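Outer membrane protein SusF (Bacteroides thetaiotaomicron, PDB 4FE9) binds starch at the outer surface of the cell through its carbohydrate-binding modules, before the glycan is transported into the periplasm for degradation. Local coordinates at residues 178-192 with 233-247. Residues are numbered along the deposited sequence; the frame is centred on the assembly and turned at random.
Sequences NLYILEAEIESTSNF and INTALDGKIKISFDA. With GLC (alpha-D-glucopyranose), chain B; EDO (1,2-ethanediol), chain M.
Asn234 ND2 donates to Asn191 OD1 over 2.9 Å. The bond is nearly straight and lies in the amide plane of Asn234. The donor stands above the amide plane of Asn191, and the two amides are turned 77° apart. With its oxygen held this way, Asn191 presents ND2 to O6 of the bound glucose at 3.0 Å. Asp158 and Asp216 also bind this sugar. Asn234 OD1 accepts from Ala236 N in an Asx turn, and a water joins Asn234 ND2 to Thr189 OG1. An alanine in place of Asn234 is likely to leave Asn191 OD1 without its donor and the glucose-binding amide freer to turn. Next along the chain, Thr235 OG1 accepts from Ser190 N at 2.9 Å and gives its own proton to Leu237 O. Phe192 has CG between its backbone N and carbonyl carbon (chi1 67°), which brings the ring between Ile233 and Ile243. Ile233 CB lies over one face, 4.0 Å from the ring centroid, and Ile243 CD1 over the opposite one at 3.9 Å. Both are CH-pi contacts.

The two segments pair twice, in the Ig-like beta-sandwich of the first starch-binding module. Strand 179-186 runs antiparallel to strand 241-246, at 163°, and the start of strand 191-196 pairs with strand 233-234. The chain turns a corner at Lys240, so the two pairings belong to different faces. Gly239, at backbone angles that call for glycine, exchanges two backbone hydrogen bonds with Ile186. Ile186 CD1 meets Ile241 CD1 at 3.7 Å on the inner side. Tyr180 and Phe245 lie side by side there, each edge-to-face with Tyr153. On the outer side, Ile181 CG2 packs against Lys242 CE at 3.6 Å, and Glu185 makes a long salt bridge to Lys240.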
# COMPACT_ATOMS: atom_id res chain seq x y z
N ASN A 178 9.41 12.79 -0.77
CA ASN A 178 10.49 12.11 -0.05
C ASN A 178 10.78 10.77 -0.67
O ASN A 178 11.67 10.07 -0.22
CB ASN A 178 10.09 11.89 1.40
CG ASN A 178 9.72 13.16 2.10
OD1 ASN A 178 10.54 14.09 2.18
ND2 ASN A 178 8.53 13.18 2.73
N LEU A 179 9.91 10.35 -1.57
CA LEU A 179 9.94 9.01 -2.09
C LEU A 179 10.56 8.93 -3.51
O LEU A 179 10.20 9.73 -4.42
CB LEU A 179 8.53 8.46 -2.10
CG LEU A 179 8.34 6.98 -2.49
CD1 LEU A 179 9.11 6.06 -1.53
CD2 LEU A 179 6.83 6.64 -2.48
N TYR A 180 11.58 8.08 -3.65
CA TYR A 180 12.24 7.83 -4.92
C TYR A 180 12.06 6.38 -5.33
O TYR A 180 12.13 5.47 -4.50
CB TYR A 180 13.73 8.14 -4.83
CG TYR A 180 14.02 9.53 -4.47
CD1 TYR A 180 14.27 10.49 -5.45
CD2 TYR A 180 13.92 9.96 -3.14
CE1 TYR A 180 14.52 11.81 -5.12
CE2 TYR A 180 14.07 11.31 -2.81
CZ TYR A 180 14.40 12.21 -3.80
OH TYR A 180 14.65 13.52 -3.47
N ILE A 181 11.89 6.16 -6.63
CA ILE A 181 11.43 4.89 -7.15
C ILE A 181 12.33 4.50 -8.33
O ILE A 181 12.65 5.34 -9.17
CB ILE A 181 9.99 5.01 -7.70
CG1 ILE A 181 9.03 5.46 -6.60
CG2 ILE A 181 9.54 3.70 -8.30
CD1 ILE A 181 8.77 4.44 -5.58
N LEU A 182 12.60 3.21 -8.46
CA LEU A 182 13.12 2.67 -9.72
C LEU A 182 12.43 1.37 -10.03
O LEU A 182 12.48 0.44 -9.25
CB LEU A 182 14.63 2.44 -9.64
CG LEU A 182 15.24 2.01 -10.96
CD1 LEU A 182 15.51 3.23 -11.83
CD2 LEU A 182 16.50 1.17 -10.76
N GLU A 183 11.86 1.28 -11.22
CA GLU A 183 11.38 0.04 -11.74
C GLU A 183 12.42 -0.54 -12.65
O GLU A 183 13.05 0.17 -13.38
CB GLU A 183 10.08 0.27 -12.49
CG GLU A 183 9.04 0.98 -11.64
CD GLU A 183 7.76 1.25 -12.39
OE1 GLU A 183 6.94 0.32 -12.57
OE2 GLU A 183 7.63 2.36 -12.94
N ALA A 184 12.69 -1.82 -12.50
CA ALA A 184 13.67 -2.47 -13.34
C ALA A 184 13.20 -3.88 -13.59
O ALA A 184 12.30 -4.38 -12.91
CB ALA A 184 15.05 -2.47 -12.66
N GLU A 185 13.80 -4.53 -14.58
CA GLU A 185 13.56 -5.95 -14.76
C GLU A 185 14.88 -6.66 -14.88
O GLU A 185 15.74 -6.23 -15.64
CB GLU A 185 12.71 -6.20 -16.01
CG GLU A 185 12.34 -7.69 -16.17
CD GLU A 185 11.51 -7.97 -17.42
OE1 GLU A 185 11.21 -7.01 -18.17
OE2 GLU A 185 11.15 -9.16 -17.64
N ILE A 186 15.10 -7.67 -14.05
CA ILE A 186 16.43 -8.28 -13.96
C ILE A 186 16.40 -9.79 -14.15
O ILE A 186 15.46 -10.45 -13.69
CB ILE A 186 17.12 -7.95 -12.58
CG1 ILE A 186 16.42 -8.66 -11.42
CG2 ILE A 186 17.16 -6.40 -12.34
CD1 ILE A 186 16.74 -8.04 -10.08
N GLU A 187 17.52 -10.34 -14.62
CA GLU A 187 17.62 -11.78 -14.96
C GLU A 187 17.88 -12.66 -13.76
O GLU A 187 17.60 -13.83 -13.80
CB GLU A 187 18.73 -12.02 -16.00
CG GLU A 187 18.73 -10.99 -17.13
CD GLU A 187 19.06 -11.59 -18.50
OE1 GLU A 187 20.03 -12.40 -18.60
OE2 GLU A 187 18.40 -11.20 -19.49
N SER A 188 18.52 -12.11 -12.74
CA SER A 188 18.71 -12.86 -11.47
C SER A 188 18.72 -11.86 -10.33
O SER A 188 18.76 -10.67 -10.58
CB SER A 188 20.05 -13.60 -11.49
OG SER A 188 21.10 -12.71 -11.86
N THR A 189 18.71 -12.33 -9.09
CA THR A 189 18.75 -11.40 -7.95
C THR A 189 20.02 -10.55 -8.01
O THR A 189 21.03 -10.94 -8.64
CB THR A 189 18.69 -12.13 -6.62
OG1 THR A 189 19.76 -13.09 -6.58
CG2 THR A 189 17.32 -12.86 -6.48
N SER A 190 19.97 -9.36 -7.43
CA SER A 190 21.06 -8.47 -7.59
C SER A 190 21.35 -7.74 -6.29
O SER A 190 20.44 -7.39 -5.56
CB SER A 190 20.77 -7.48 -8.71
OG SER A 190 21.80 -6.52 -8.81
N ASN A 191 22.64 -7.64 -5.96
CA ASN A 191 23.10 -6.65 -4.99
C ASN A 191 23.08 -5.26 -5.60
O ASN A 191 23.33 -5.10 -6.81
CB ASN A 191 24.50 -6.99 -4.52
CG ASN A 191 24.52 -8.25 -3.67
OD1 ASN A 191 23.59 -8.50 -2.93
ND2 ASN A 191 25.50 -9.11 -3.91
N PHE A 192 22.74 -4.26 -4.79
CA PHE A 192 22.84 -2.89 -5.25
C PHE A 192 23.07 -1.91 -4.10
O PHE A 192 22.78 -2.21 -2.93
CB PHE A 192 21.60 -2.50 -6.04
CG PHE A 192 20.34 -2.44 -5.21
CD1 PHE A 192 19.87 -1.22 -4.72
CD2 PHE A 192 19.60 -3.58 -4.97
CE1 PHE A 192 18.72 -1.16 -3.96
CE2 PHE A 192 18.41 -3.52 -4.23
CZ PHE A 192 17.96 -2.28 -3.75
N ILE A 233 22.38 -3.85 -0.67
CA ILE A 233 21.09 -4.45 -0.51
C ILE A 233 20.91 -5.52 -1.57
O ILE A 233 21.29 -5.32 -2.76
CB ILE A 233 19.98 -3.41 -0.66
CG1 ILE A 233 20.16 -2.24 0.36
CG2 ILE A 233 18.61 -4.07 -0.56
CD1 ILE A 233 19.36 -0.99 0.03
N ASN A 234 20.30 -6.64 -1.20
CA ASN A 234 19.95 -7.64 -2.20
C ASN A 234 18.48 -7.57 -2.61
O ASN A 234 17.60 -7.45 -1.77
CB ASN A 234 20.34 -9.05 -1.72
CG ASN A 234 20.24 -10.07 -2.82
OD1 ASN A 234 19.16 -10.54 -3.11
ND2 ASN A 234 21.26 -10.10 -3.65
N THR A 235 18.19 -7.68 -3.91
CA THR A 235 16.79 -7.60 -4.36
C THR A 235 15.94 -8.73 -3.81
O THR A 235 14.73 -8.58 -3.70
CB THR A 235 16.65 -7.55 -5.89
OG1 THR A 235 17.27 -8.72 -6.47
CG2 THR A 235 17.31 -6.36 -6.41
N ALA A 236 16.55 -9.88 -3.52
CA ALA A 236 15.80 -11.09 -3.08
C ALA A 236 14.85 -11.65 -4.16
O ALA A 236 14.63 -12.87 -4.22
CB ALA A 236 15.04 -10.84 -1.77
N LEU A 237 14.48 -10.82 -5.11
CA LEU A 237 13.63 -11.23 -6.20
C LEU A 237 14.35 -11.04 -7.51
O LEU A 237 15.34 -10.32 -7.58
CB LEU A 237 12.34 -10.41 -6.21
CG LEU A 237 11.58 -10.36 -4.89
CD1 LEU A 237 10.72 -9.10 -4.82
CD2 LEU A 237 10.73 -11.64 -4.69
N ASP A 238 13.75 -11.54 -8.58
CA ASP A 238 14.15 -11.16 -9.89
C ASP A 238 12.93 -11.05 -10.77
O ASP A 238 11.79 -11.02 -10.27
CB ASP A 238 15.19 -12.15 -10.45
CG ASP A 238 14.64 -13.58 -10.58
OD1 ASP A 238 13.39 -13.76 -10.63
OD2 ASP A 238 15.45 -14.52 -10.71
N GLY A 239 13.15 -10.84 -12.06
CA GLY A 239 12.06 -10.41 -12.91
C GLY A 239 11.78 -8.92 -12.73
O GLY A 239 12.72 -8.11 -12.49
N LYS A 240 10.53 -8.53 -12.89
CA LYS A 240 10.17 -7.12 -12.75
C LYS A 240 10.09 -6.76 -11.28
O LYS A 240 9.39 -7.41 -10.52
CB LYS A 240 8.82 -6.85 -13.40
CG LYS A 240 8.84 -6.89 -14.92
CD LYS A 240 7.44 -7.09 -15.42
CE LYS A 240 7.44 -7.50 -16.87
NZ LYS A 240 7.63 -6.30 -17.71
N ILE A 241 10.88 -5.77 -10.89
CA ILE A 241 10.92 -5.33 -9.51
C ILE A 241 10.79 -3.84 -9.44
O ILE A 241 10.90 -3.15 -10.45
CB ILE A 241 12.23 -5.76 -8.81
CG1 ILE A 241 13.46 -5.14 -9.48
CG2 ILE A 241 12.34 -7.26 -8.76
CD1 ILE A 241 14.70 -5.26 -8.62
N LYS A 242 10.43 -3.35 -8.26
CA LYS A 242 10.41 -1.92 -8.00
C LYS A 242 11.16 -1.63 -6.69
O LYS A 242 10.89 -2.26 -5.67
CB LYS A 242 8.96 -1.45 -7.87
CG LYS A 242 8.84 -0.01 -7.42
CD LYS A 242 7.41 0.33 -7.08
CE LYS A 242 6.85 1.34 -8.05
NZ LYS A 242 5.37 1.55 -7.78
N ILE A 243 12.15 -0.77 -6.77
CA ILE A 243 12.97 -0.43 -5.63
C ILE A 243 12.53 0.95 -5.15
O ILE A 243 12.36 1.84 -5.96
CB ILE A 243 14.43 -0.33 -6.04
CG1 ILE A 243 14.98 -1.69 -6.44
CG2 ILE A 243 15.28 0.23 -4.88
CD1 ILE A 243 16.37 -1.58 -7.05
N SER A 244 12.09 1.03 -3.88
CA SER A 244 11.62 2.32 -3.32
C SER A 244 12.52 2.78 -2.22
O SER A 244 12.92 1.97 -1.36
CB SER A 244 10.20 2.20 -2.80
OG SER A 244 9.32 1.89 -3.85
N PHE A 245 12.76 4.08 -2.17
CA PHE A 245 13.68 4.67 -1.20
C PHE A 245 13.02 5.92 -0.59
O PHE A 245 12.64 6.85 -1.33
CB PHE A 245 14.99 5.07 -1.89
CG PHE A 245 15.86 5.97 -1.07
CD1 PHE A 245 16.03 5.75 0.30
CD2 PHE A 245 16.48 7.09 -1.65
CE1 PHE A 245 16.82 6.57 1.06
CE2 PHE A 245 17.30 7.92 -0.89
CZ PHE A 245 17.43 7.69 0.49
N ASP A 246 12.74 5.87 0.71
CA ASP A 246 12.11 6.98 1.43
C ASP A 246 13.20 7.79 2.11
O ASP A 246 13.88 7.31 3.04
CB ASP A 246 11.12 6.39 2.46
CG ASP A 246 10.42 7.46 3.30
OD1 ASP A 246 10.94 8.61 3.44
OD2 ASP A 246 9.39 7.08 3.93
N ALA A 247 13.50 8.94 1.55
CA ALA A 247 14.65 9.70 1.99
C ALA A 247 14.30 10.65 3.16
O ALA A 247 15.10 11.55 3.50
CB ALA A 247 15.23 10.49 0.83
C1 GLC B . 28.67 -5.64 -3.73
C2 GLC B . 28.43 -6.37 -2.45
C3 GLC B . 29.29 -7.62 -2.37
C4 GLC B . 29.18 -8.44 -3.64
C5 GLC B . 28.99 -7.78 -4.80
C6 GLC B . 28.87 -8.60 -6.06
O2 GLC B . 28.76 -5.50 -1.36
O3 GLC B . 28.90 -8.35 -1.22
O4 GLC B . 30.11 -9.56 -3.79
O5 GLC B . 28.35 -6.48 -4.82
O6 GLC B . 27.51 -9.00 -6.18
C1 EDO M . 21.13 -9.00 -13.84
O1 EDO M . 20.15 -8.76 -14.85
C2 EDO M . 20.47 -8.86 -12.47
O2 EDO M . 21.39 -9.21 -11.42
O HOH W 1 7.63 9.94 3.36
O HOH W 2 22.32 -11.75 -5.88
O HOH W 3 18.23 -15.36 -9.09